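Local atomic coordinates of bacterioferritin (Rhodobacter capsulatus, PDB entry 1JGC), a protein that stores iron in a hollow 24-subunit shell, probably oxidising Fe(2+) with dioxygen at a dinuclear ferroxidase centre, and binds one heme b per dimer. Residues A[9-14]-A[60-65]; A[27-32]-A[39-44]; A[103-108]-A[119-124]. One frame throughout, in Å; residues are numbered along the deposited sequence.

Overall arrangement
Near the N terminus, helix 5-34 supplies 9-14 to interaction 1 and 27-32 to interaction 2. The chain then turns back into helix 38-64. Residues 39-44 first close the short loop of interaction 2, and 60-65 later close the long loop of interaction 1, so interaction 2 lies within interaction 1. The two hold the same antiparallel pair at opposite ends, their centres about 29 Å apart. Interaction 3 follows in series and closes a second short loop, between helix 83-111 and helix 114-144. It touches interaction 1, for example through Phe10 on Ala104 and Leu11 on Phe120, joining both helix pairs at one end of the four-helix bundle.

Interaction 1: residues A[9-14]-A[60-65]; sequences EFLNAA and ARILFL
Leu11 and Ile62 face each other with their first branches beside the backbone N and anti to the carbonyl carbon (chi1 -72° for CG of Leu11, -74° for CG1 of Ile62). Both CB bonds point at the opposite helix, and the side chains meet across an antiparallel pair in the four-helix bundle of the ferritin fold. Segment 9-14 lies near the start of helix 5-34 and 60-65 at the end of helix 38-64, where Leu65 is the first residue to leave helical geometry. The segment axes approach to 10.0 Å with their directions 157° apart, and the backbones come nearest where Leu11 CA and Ile62 CA are 6.8 Å apart. Side chains therefore bridge the interval. Leu11 CB rests on Ile62 CG1 at 3.6 Å. Farther out, Leu11 CD1 meets two neighbours: CD1 of Leu65, 3.8 Å away on a side chain that crosses it at about a right angle, and the aliphatic CG of Arg61. At the flank of this apolar patch the amide of Asn12 lies against the end of Ile62, Asn12 OD1 being 3.7 Å from Ile62 CD1. That amide is satisfied by the backbone beyond helix 38-64: OD1 accepts from Asn70 N and ND2 donates to His68 O. Glu18, which binds iron in the dinuclear site left metal-free here, has its side chain about 9 Å from that of Leu11. Only the alkyl part of Arg61 serves the contact; its guanidinium turns to salt bridges with Asp113 and with Glu128 of a neighbouring subunit, and NE is hydrogen-bonded to Ser116. One face of that guanidinium carries Leu65 CD2, 3.9 Å above the plane and offset toward the rim.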
loop_
_atom_site.group_PDB
_atom_site.type_symbol
_atom_site.label_atom_id
_atom_site.label_comp_id
_atom_site.label_asym_id
_atom_site.label_seq_id
_atom_site.Cartn_x
_atom_site.Cartn_y
_atom_site.Cartn_z
ATOM N N GLU A 9 -28.985 -30.480 -42.360
ATOM C CA GLU A 9 -29.030 -31.896 -42.036
ATOM C C GLU A 9 -27.679 -32.306 -41.463
ATOM O O GLU A 9 -27.601 -32.995 -40.444
ATOM C CB GLU A 9 -29.320 -32.713 -43.291
ATOM C CG GLU A 9 -30.690 -33.350 -43.330
ATOM C CD GLU A 9 -31.020 -33.913 -44.707
ATOM O OE1 GLU A 9 -30.249 -34.769 -45.231
ATOM O OE2 GLU A 9 -32.053 -33.488 -45.268
ATOM N N PHE A 10 -26.612 -31.881 -42.135
ATOM C CA PHE A 10 -25.265 -32.197 -41.691
ATOM C C PHE A 10 -25.006 -31.626 -40.299
ATOM O O PHE A 10 -24.447 -32.313 -39.443
ATOM C CB PHE A 10 -24.239 -31.654 -42.685
ATOM C CG PHE A 10 -23.856 -32.638 -43.763
ATOM C CD1 PHE A 10 -23.298 -33.870 -43.428
ATOM C CD2 PHE A 10 -24.022 -32.323 -45.113
ATOM C CE1 PHE A 10 -22.906 -34.777 -44.423
ATOM C CE2 PHE A 10 -23.634 -33.219 -46.111
ATOM C CZ PHE A 10 -23.073 -34.449 -45.765
ATOM N N LEU A 11 -25.415 -30.376 -40.073
ATOM C CA LEU A 11 -25.230 -29.736 -38.775
ATOM C C LEU A 11 -25.951 -30.525 -37.668
ATOM O O LEU A 11 -25.403 -30.735 -36.586
ATOM C CB LEU A 11 -25.738 -28.287 -38.824
ATOM C CG LEU A 11 -24.851 -27.334 -39.630
ATOM C CD1 LEU A 11 -25.564 -26.002 -39.849
ATOM C CD2 LEU A 11 -23.525 -27.139 -38.893
ATOM N N ASN A 12 -27.177 -30.966 -37.947
ATOM C CA ASN A 12 -27.931 -31.737 -36.969
ATOM C C ASN A 12 -27.286 -33.099 -36.722
ATOM O O ASN A 12 -27.402 -33.662 -35.638
ATOM C CB ASN A 12 -29.373 -31.922 -37.426
ATOM C CG ASN A 12 -30.315 -30.960 -36.752
ATOM O OD1 ASN A 12 -30.331 -30.848 -35.523
ATOM N ND2 ASN A 12 -31.113 -30.260 -37.545
ATOM N N ALA A 13 -26.609 -33.637 -37.727
ATOM C CA ALA A 13 -25.957 -34.923 -37.547
ATOM C C ALA A 13 -24.718 -34.696 -36.683
ATOM O O ALA A 13 -24.422 -35.479 -35.782
ATOM C CB ALA A 13 -25.573 -35.530 -38.898
ATOM N N ALA A 14 -24.001 -33.614 -36.959
ATOM C CA ALA A 14 -22.819 -33.287 -36.184
ATOM C C ALA A 14 -23.232 -33.040 -34.728
ATOM O O ALA A 14 -22.531 -33.434 -33.796
ATOM C CB ALA A 14 -22.149 -32.060 -36.762
ATOM N N ALA A 60 -26.509 -22.905 -32.475
ATOM C CA ALA A 60 -26.675 -21.502 -32.846
ATOM C C ALA A 60 -26.625 -21.316 -34.360
ATOM O O ALA A 60 -27.394 -20.545 -34.931
ATOM C CB ALA A 60 -25.602 -20.644 -32.177
ATOM N N ARG A 61 -25.723 -22.032 -35.013
ATOM C CA ARG A 61 -25.599 -21.919 -36.455
ATOM C C ARG A 61 -26.855 -22.460 -37.119
ATOM O O ARG A 61 -27.311 -21.925 -38.129
ATOM C CB ARG A 61 -24.380 -22.693 -36.942
ATOM C CG ARG A 61 -24.162 -22.629 -38.435
ATOM C CD ARG A 61 -23.902 -21.215 -38.912
ATOM N NE ARG A 61 -23.669 -21.186 -40.353
ATOM C CZ ARG A 61 -23.520 -20.076 -41.065
ATOM N NH1 ARG A 61 -23.577 -18.889 -40.471
ATOM N NH2 ARG A 61 -23.334 -20.153 -42.377
ATOM N N ILE A 62 -27.417 -23.521 -36.555
ATOM C CA ILE A 62 -28.623 -24.108 -37.115
ATOM C C ILE A 62 -29.787 -23.121 -37.038
ATOM O O ILE A 62 -30.516 -22.936 -38.006
ATOM C CB ILE A 62 -29.007 -25.403 -36.377
ATOM C CG1 ILE A 62 -28.057 -26.532 -36.786
ATOM C CG2 ILE A 62 -30.456 -25.760 -36.669
ATOM C CD1 ILE A 62 -28.283 -27.838 -36.039
ATOM N N LEU A 63 -29.960 -22.482 -35.889
ATOM C CA LEU A 63 -31.051 -21.530 -35.736
ATOM C C LEU A 63 -30.883 -20.356 -36.690
ATOM O O LEU A 63 -31.845 -19.890 -37.282
ATOM C CB LEU A 63 -31.124 -21.030 -34.295
ATOM C CG LEU A 63 -31.648 -22.035 -33.270
ATOM C CD1 LEU A 63 -31.574 -21.427 -31.880
ATOM C CD2 LEU A 63 -33.075 -22.414 -33.614
ATOM N N PHE A 64 -29.655 -19.881 -36.842
ATOM C CA PHE A 64 -29.400 -18.770 -37.742
ATOM C C PHE A 64 -29.799 -19.126 -39.174
ATOM O O PHE A 64 -30.344 -18.291 -39.888
ATOM C CB PHE A 64 -27.923 -18.390 -37.705
ATOM C CG PHE A 64 -27.544 -17.369 -38.727
ATOM C CD1 PHE A 64 -28.092 -16.097 -38.692
ATOM C CD2 PHE A 64 -26.646 -17.685 -39.741
ATOM C CE1 PHE A 64 -27.749 -15.150 -39.659
ATOM C CE2 PHE A 64 -26.303 -16.751 -40.705
ATOM C CZ PHE A 64 -26.856 -15.478 -40.665
ATOM N N LEU A 65 -29.510 -20.360 -39.591
ATOM C CA LEU A 65 -29.853 -20.827 -40.931
ATOM C C LEU A 65 -31.324 -21.191 -40.983
ATOM O O LEU A 65 -31.788 -21.797 -41.941
ATOM C CB LEU A 65 -29.016 -22.048 -41.320
ATOM C CG LEU A 65 -27.508 -21.812 -41.498
ATOM C CD1 LEU A 65 -26.822 -23.098 -41.938
ATOM C CD2 LEU A 65 -27.277 -20.702 -42.519
#

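Interaction 2: residues A[27-32]-A[39-44]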
loop_
_atom_site.group_PDB
_atom_site.type_symbol
_atom_site.label_atom_id
_atom_site.label_comp_id
_atom_site.label_asym_id
_atom_site.label_seq_id
_atom_site.Cartn_x
_atom_site.Cartn_y
_atom_site.Cartn_z
ATOM N N VAL A 27 -19.595 -39.980 -18.693
ATOM C CA VAL A 27 -19.719 -41.257 -18.014
ATOM C C VAL A 27 -18.308 -41.769 -17.714
ATOM O O VAL A 27 -18.046 -42.302 -16.644
ATOM C CB VAL A 27 -20.474 -42.301 -18.885
ATOM C CG1 VAL A 27 -20.489 -43.639 -18.185
ATOM C CG2 VAL A 27 -21.892 -41.843 -19.137
ATOM N N HIS A 28 -17.401 -41.594 -18.665
ATOM C CA HIS A 28 -16.030 -42.034 -18.485
ATOM C C HIS A 28 -15.377 -41.292 -17.338
ATOM O O HIS A 28 -14.596 -41.867 -16.579
ATOM C CB HIS A 28 -15.242 -41.839 -19.775
ATOM C CG HIS A 28 -15.486 -42.914 -20.784
ATOM N ND1 HIS A 28 -15.018 -42.844 -22.077
ATOM C CD2 HIS A 28 -16.128 -44.103 -20.681
ATOM C CE1 HIS A 28 -15.356 -43.944 -22.726
ATOM N NE2 HIS A 28 -16.030 -44.725 -21.901
ATOM N N PHE A 29 -15.703 -40.011 -17.209
ATOM C CA PHE A 29 -15.168 -39.197 -16.121
ATOM C C PHE A 29 -15.614 -39.823 -14.795
ATOM O O PHE A 29 -14.796 -40.123 -13.931
ATOM C CB PHE A 29 -15.681 -37.752 -16.258
ATOM C CG PHE A 29 -15.852 -37.033 -14.949
ATOM C CD1 PHE A 29 -14.778 -36.837 -14.097
ATOM C CD2 PHE A 29 -17.101 -36.559 -14.566
ATOM C CE1 PHE A 29 -14.945 -36.181 -12.882
ATOM C CE2 PHE A 29 -17.277 -35.899 -13.349
ATOM C CZ PHE A 29 -16.201 -35.711 -12.508
ATOM N N ARG A 30 -16.915 -40.044 -14.660
ATOM C CA ARG A 30 -17.467 -40.626 -13.452
ATOM C C ARG A 30 -16.896 -42.004 -13.159
ATOM O O ARG A 30 -16.517 -42.304 -12.028
ATOM C CB ARG A 30 -18.990 -40.682 -13.558
ATOM C CG ARG A 30 -19.644 -39.407 -13.086
ATOM C CD ARG A 30 -19.291 -39.219 -11.636
ATOM N NE ARG A 30 -19.521 -37.870 -11.145
ATOM C CZ ARG A 30 -18.947 -37.384 -10.049
ATOM N NH1 ARG A 30 -18.115 -38.135 -9.348
ATOM N NH2 ARG A 30 -19.204 -36.149 -9.654
ATOM N N LEU A 31 -16.836 -42.837 -14.187
ATOM C CA LEU A 31 -16.293 -44.180 -14.065
ATOM C C LEU A 31 -14.834 -44.119 -13.587
ATOM O O LEU A 31 -14.455 -44.778 -12.619
ATOM C CB LEU A 31 -16.371 -44.870 -15.428
ATOM C CG LEU A 31 -17.215 -46.133 -15.656
ATOM C CD1 LEU A 31 -18.214 -46.387 -14.542
ATOM C CD2 LEU A 31 -17.908 -45.968 -16.982
ATOM N N GLN A 32 -14.017 -43.325 -14.271
ATOM C CA GLN A 32 -12.611 -43.189 -13.905
ATOM C C GLN A 32 -12.439 -42.636 -12.488
ATOM O O GLN A 32 -11.493 -42.981 -11.784
ATOM C CB GLN A 32 -11.900 -42.290 -14.925
ATOM C CG GLN A 32 -11.877 -42.910 -16.308
ATOM C CD GLN A 32 -11.633 -41.914 -17.421
ATOM O OE1 GLN A 32 -11.781 -40.707 -17.238
ATOM N NE2 GLN A 32 -11.276 -42.421 -18.595
ATOM N N LYS A 39 -6.755 -38.259 -12.135
ATOM C CA LYS A 39 -6.112 -37.480 -13.186
ATOM C C LYS A 39 -6.643 -37.827 -14.561
ATOM O O LYS A 39 -6.742 -36.969 -15.437
ATOM C CB LYS A 39 -4.602 -37.669 -13.113
ATOM C CG LYS A 39 -4.093 -37.345 -11.732
ATOM C CD LYS A 39 -2.608 -37.438 -11.622
ATOM C CE LYS A 39 -2.170 -36.982 -10.240
ATOM N NZ LYS A 39 -0.692 -37.081 -10.122
ATOM N N MET A 40 -6.994 -39.091 -14.751
ATOM C CA MET A 40 -7.554 -39.515 -16.016
ATOM C C MET A 40 -8.981 -38.944 -16.077
ATOM O O MET A 40 -9.447 -38.485 -17.118
ATOM C CB MET A 40 -7.564 -41.037 -16.064
ATOM C CG MET A 40 -8.247 -41.650 -17.249
ATOM S SD MET A 40 -7.938 -43.439 -17.324
ATOM C CE MET A 40 -7.822 -43.640 -19.117
ATOM N N ALA A 41 -9.654 -38.950 -14.934
ATOM C CA ALA A 41 -11.016 -38.454 -14.831
ATOM C C ALA A 41 -11.149 -36.973 -15.180
ATOM O O ALA A 41 -12.069 -36.582 -15.905
ATOM C CB ALA A 41 -11.548 -38.705 -13.425
ATOM N N LYS A 42 -10.232 -36.151 -14.671
ATOM C CA LYS A 42 -10.293 -34.720 -14.931
ATOM C C LYS A 42 -10.151 -34.401 -16.400
ATOM O O LYS A 42 -10.755 -33.448 -16.884
ATOM C CB LYS A 42 -9.233 -33.978 -14.117
ATOM C CG LYS A 42 -9.478 -34.108 -12.629
ATOM C CD LYS A 42 -8.352 -33.512 -11.803
ATOM C CE LYS A 42 -8.473 -33.940 -10.327
ATOM N NZ LYS A 42 -7.399 -33.318 -9.503
ATOM N N LYS A 43 -9.366 -35.198 -17.114
ATOM C CA LYS A 43 -9.187 -34.966 -18.534
ATOM C C LYS A 43 -10.504 -35.252 -19.259
ATOM O O LYS A 43 -10.921 -34.491 -20.138
ATOM C CB LYS A 43 -8.069 -35.847 -19.080
ATOM C CG LYS A 43 -7.720 -35.571 -20.532
ATOM C CD LYS A 43 -7.393 -34.102 -20.766
ATOM C CE LYS A 43 -7.113 -33.826 -22.240
ATOM N NZ LYS A 43 -6.963 -32.363 -22.518
ATOM N N SER A 44 -11.166 -36.342 -18.876
ATOM C CA SER A 44 -12.444 -36.694 -19.484
ATOM C C SER A 44 -13.484 -35.601 -19.246
ATOM O O SER A 44 -14.281 -35.293 -20.137
ATOM C CB SER A 44 -12.966 -38.020 -18.929
ATOM O OG SER A 44 -12.212 -39.099 -19.429
#
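Phe29 overlaps Ala41 with the CD1 corner of its ring: Phe29 CD1 is 3.8 Å from Ala41 CB, and the carbonyl oxygen of Ala41 approaches the ring obliquely near the same carbon. In return the Ala41 methyl sits 3.6 Å from the carbonyl oxygen Phe29 O. One turn further along the second helix, Ser44 fits its CB against Phe29, with Phe29 CB and Ser44 CB 3.8 Å apart. Gln32, one turn on from Phe29, also meets Ala41: its CB lies 3.9 Å from Ala41 CB, and its CG stands beside the backbone N (chi1 -64°), anti to the carbonyl carbon, with the chain extended beyond it across the side chain of Met40 at about a right angle. Gln32 CG and Met40 CG are 4.0 Å apart. All this belongs to an alpha-alpha hairpin: helices 5-34 and 38-64, the first two of the ferritin four-helix bundle, run antiparallel on either side of a very short turn. Small residues, Ala41 and Ser44, lie on the contact here, consistent with segment axes only 7.8 Å apart at 166° and with Phe29 CA lying 4.4 Å from Ala41 CA. Phe29 stacks edge-to-face with Trp26, a residue of the heme pocket, and its side chain is about 7 Å from the heme itself. His28 contributes only its CB, which comes near Ser44 OG; its imidazole NE2 is hydrogen-bonded to Gly80 N. Met40 also packs against Met157 of one neighbouring subunit, while Arg30, whose guanidinium carries Phe29 CE2 over one face, forms a salt bridge with Asp56 of another.

Interaction 3: residues A[103-108]-A[119-124]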
loop_
_atom_site.group_PDB
_atom_site.type_symbol
_atom_site.label_atom_id
_atom_site.label_comp_id
_atom_site.label_asym_id
_atom_site.label_seq_id
_atom_site.Cartn_x
_atom_site.Cartn_y
_atom_site.Cartn_z
ATOM N N GLU A 103 -16.997 -35.034 -44.425
ATOM C CA GLU A 103 -18.063 -35.202 -45.397
ATOM C C GLU A 103 -18.905 -33.922 -45.438
ATOM O O GLU A 103 -19.116 -33.327 -46.499
ATOM C CB GLU A 103 -18.910 -36.383 -44.954
ATOM C CG GLU A 103 -19.680 -37.083 -46.031
ATOM C CD GLU A 103 -20.458 -38.269 -45.467
ATOM O OE1 GLU A 103 -19.821 -39.139 -44.805
ATOM O OE2 GLU A 103 -21.695 -38.314 -45.687
ATOM N N ALA A 104 -19.380 -33.501 -44.268
ATOM C CA ALA A 104 -20.190 -32.292 -44.169
ATOM C C ALA A 104 -19.389 -31.118 -44.711
ATOM O O ALA A 104 -19.890 -30.303 -45.480
ATOM C CB ALA A 104 -20.578 -32.033 -42.714
ATOM N N ARG A 105 -18.130 -31.050 -44.309
ATOM C CA ARG A 105 -17.251 -29.979 -44.732
ATOM C C ARG A 105 -17.171 -29.890 -46.267
ATOM O O ARG A 105 -17.321 -28.804 -46.838
ATOM C CB ARG A 105 -15.877 -30.193 -44.081
ATOM C CG ARG A 105 -14.853 -29.152 -44.403
ATOM C CD ARG A 105 -14.086 -29.585 -45.615
ATOM N NE ARG A 105 -13.378 -28.464 -46.199
ATOM C CZ ARG A 105 -13.150 -28.347 -47.496
ATOM N NH1 ARG A 105 -13.574 -29.289 -48.332
ATOM N NH2 ARG A 105 -12.511 -27.278 -47.952
ATOM N N ASP A 106 -16.952 -31.017 -46.942
ATOM C CA ASP A 106 -16.904 -30.992 -48.402
ATOM C C ASP A 106 -18.216 -30.455 -48.977
ATOM O O ASP A 106 -18.202 -29.631 -49.895
ATOM C CB ASP A 106 -16.650 -32.388 -48.981
ATOM C CG ASP A 106 -15.201 -32.821 -48.856
ATOM O OD1 ASP A 106 -14.306 -31.949 -48.862
ATOM O OD2 ASP A 106 -14.953 -34.040 -48.773
ATOM N N TYR A 107 -19.344 -30.916 -48.439
ATOM C CA TYR A 107 -20.629 -30.457 -48.947
ATOM C C TYR A 107 -20.830 -28.958 -48.764
ATOM O O TYR A 107 -21.362 -28.297 -49.654
ATOM C CB TYR A 107 -21.794 -31.205 -48.296
ATOM C CG TYR A 107 -23.121 -30.777 -48.881
ATOM C CD1 TYR A 107 -23.513 -31.190 -50.157
ATOM C CD2 TYR A 107 -23.949 -29.881 -48.195
ATOM C CE1 TYR A 107 -24.693 -30.713 -50.732
ATOM C CE2 TYR A 107 -25.126 -29.398 -48.761
ATOM C CZ TYR A 107 -25.491 -29.811 -50.027
ATOM O OH TYR A 107 -26.630 -29.280 -50.601
ATOM N N CYS A 108 -20.417 -28.416 -47.619
ATOM C CA CYS A 108 -20.567 -26.985 -47.382
ATOM C C CYS A 108 -19.777 -26.207 -48.425
ATOM O O CYS A 108 -20.242 -25.195 -48.938
ATOM C CB CYS A 108 -20.085 -26.615 -45.979
ATOM S SG CYS A 108 -21.221 -27.138 -44.664
ATOM N N ILE A 119 -16.732 -23.877 -39.842
ATOM C CA ILE A 119 -17.080 -24.457 -38.557
ATOM C C ILE A 119 -16.639 -25.919 -38.578
ATOM O O ILE A 119 -16.071 -26.422 -37.607
ATOM C CB ILE A 119 -18.588 -24.377 -38.286
ATOM C CG1 ILE A 119 -18.976 -22.933 -37.963
ATOM C CG2 ILE A 119 -18.963 -25.313 -37.147
ATOM C CD1 ILE A 119 -20.457 -22.732 -37.728
ATOM N N PHE A 120 -16.886 -26.606 -39.689
ATOM C CA PHE A 120 -16.467 -27.998 -39.782
ATOM C C PHE A 120 -14.946 -28.125 -39.854
ATOM O O PHE A 120 -14.384 -29.127 -39.401
ATOM C CB PHE A 120 -17.129 -28.695 -40.975
ATOM C CG PHE A 120 -18.572 -29.026 -40.745
ATOM C CD1 PHE A 120 -18.940 -29.952 -39.778
ATOM C CD2 PHE A 120 -19.571 -28.395 -41.477
ATOM C CE1 PHE A 120 -20.280 -30.248 -39.540
ATOM C CE2 PHE A 120 -20.914 -28.688 -41.241
ATOM C CZ PHE A 120 -21.266 -29.617 -40.269
ATOM N N GLU A 121 -14.271 -27.120 -40.406
ATOM C CA GLU A 121 -12.815 -27.190 -40.459
ATOM C C GLU A 121 -12.297 -26.971 -39.039
ATOM O O GLU A 121 -11.279 -27.539 -38.628
ATOM C CB GLU A 121 -12.236 -26.144 -41.412
ATOM C CG GLU A 121 -12.681 -26.326 -42.843
ATOM C CD GLU A 121 -11.610 -25.938 -43.848
ATOM O OE1 GLU A 121 -10.648 -25.250 -43.455
ATOM O OE2 GLU A 121 -11.735 -26.316 -45.035
ATOM N N SER A 122 -13.017 -26.156 -38.280
ATOM C CA SER A 122 -12.633 -25.896 -36.903
ATOM C C SER A 122 -12.873 -27.176 -36.081
ATOM O O SER A 122 -12.024 -27.577 -35.284
ATOM C CB SER A 122 -13.442 -24.723 -36.346
ATOM O OG SER A 122 -13.239 -24.588 -34.954
ATOM N N LEU A 123 -14.018 -27.822 -36.285
ATOM C CA LEU A 123 -14.309 -29.054 -35.568
ATOM C C LEU A 123 -13.303 -30.147 -35.940
ATOM O O LEU A 123 -12.803 -30.869 -35.073
ATOM C CB LEU A 123 -15.725 -29.529 -35.872
ATOM C CG LEU A 123 -16.869 -28.681 -35.304
ATOM C CD1 LEU A 123 -18.205 -29.209 -35.832
ATOM C CD2 LEU A 123 -16.843 -28.721 -33.777
ATOM N N ILE A 124 -13.005 -30.270 -37.229
ATOM C CA ILE A 124 -12.047 -31.266 -37.695
ATOM C C ILE A 124 -10.711 -31.026 -37.010
ATOM O O ILE A 124 -10.074 -31.967 -36.548
ATOM C CB ILE A 124 -11.856 -31.195 -39.240
ATOM C CG1 ILE A 124 -13.104 -31.746 -39.939
ATOM C CG2 ILE A 124 -10.608 -31.972 -39.670
ATOM C CD1 ILE A 124 -13.102 -31.559 -41.436
#
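Phe120 presents one ring face to Ala104 and an edge to Cys108. Ala104 CB stands over the ring centre in a CH-pi contact, 3.6 Å from the Phe120 centroid and 13° off the normal. Cys108 SG makes a sulfur-aromatic contact at the rim, 4.9 Å from that centroid and close to the ring plane. At the root of the Phe120 side chain, Arg105 CB packs on Phe120 CB at 3.7 Å; the arginine chain bends at chi2, which sets CD, and the guanidinium beyond it meets Glu121. The grip is side-on: Arg105 NE reaches the anti lone pair of Glu121 OE2 at 2.9 Å. Arg105 NH2 lies 3.2 Å from Glu121 OE2, nearly in line with the C-O bond. Both bonds lie in the guanidinium plane, with the carboxylate turned 30° from it. Arg105 NH1 adds a weak hydrogen bond, part of a salt bridge, to Asp106 OD1, and Lys117 of a neighbouring subunit also pairs with Glu121 OE2, so the network extends across a subunit interface. The contact joins helices 83-111 and 114-144, antiparallel members of the bundle; Phe120 reaches on to Ala14 of helix 5-34, while Leu123 touches His54 and Ile58 of helix 38-64.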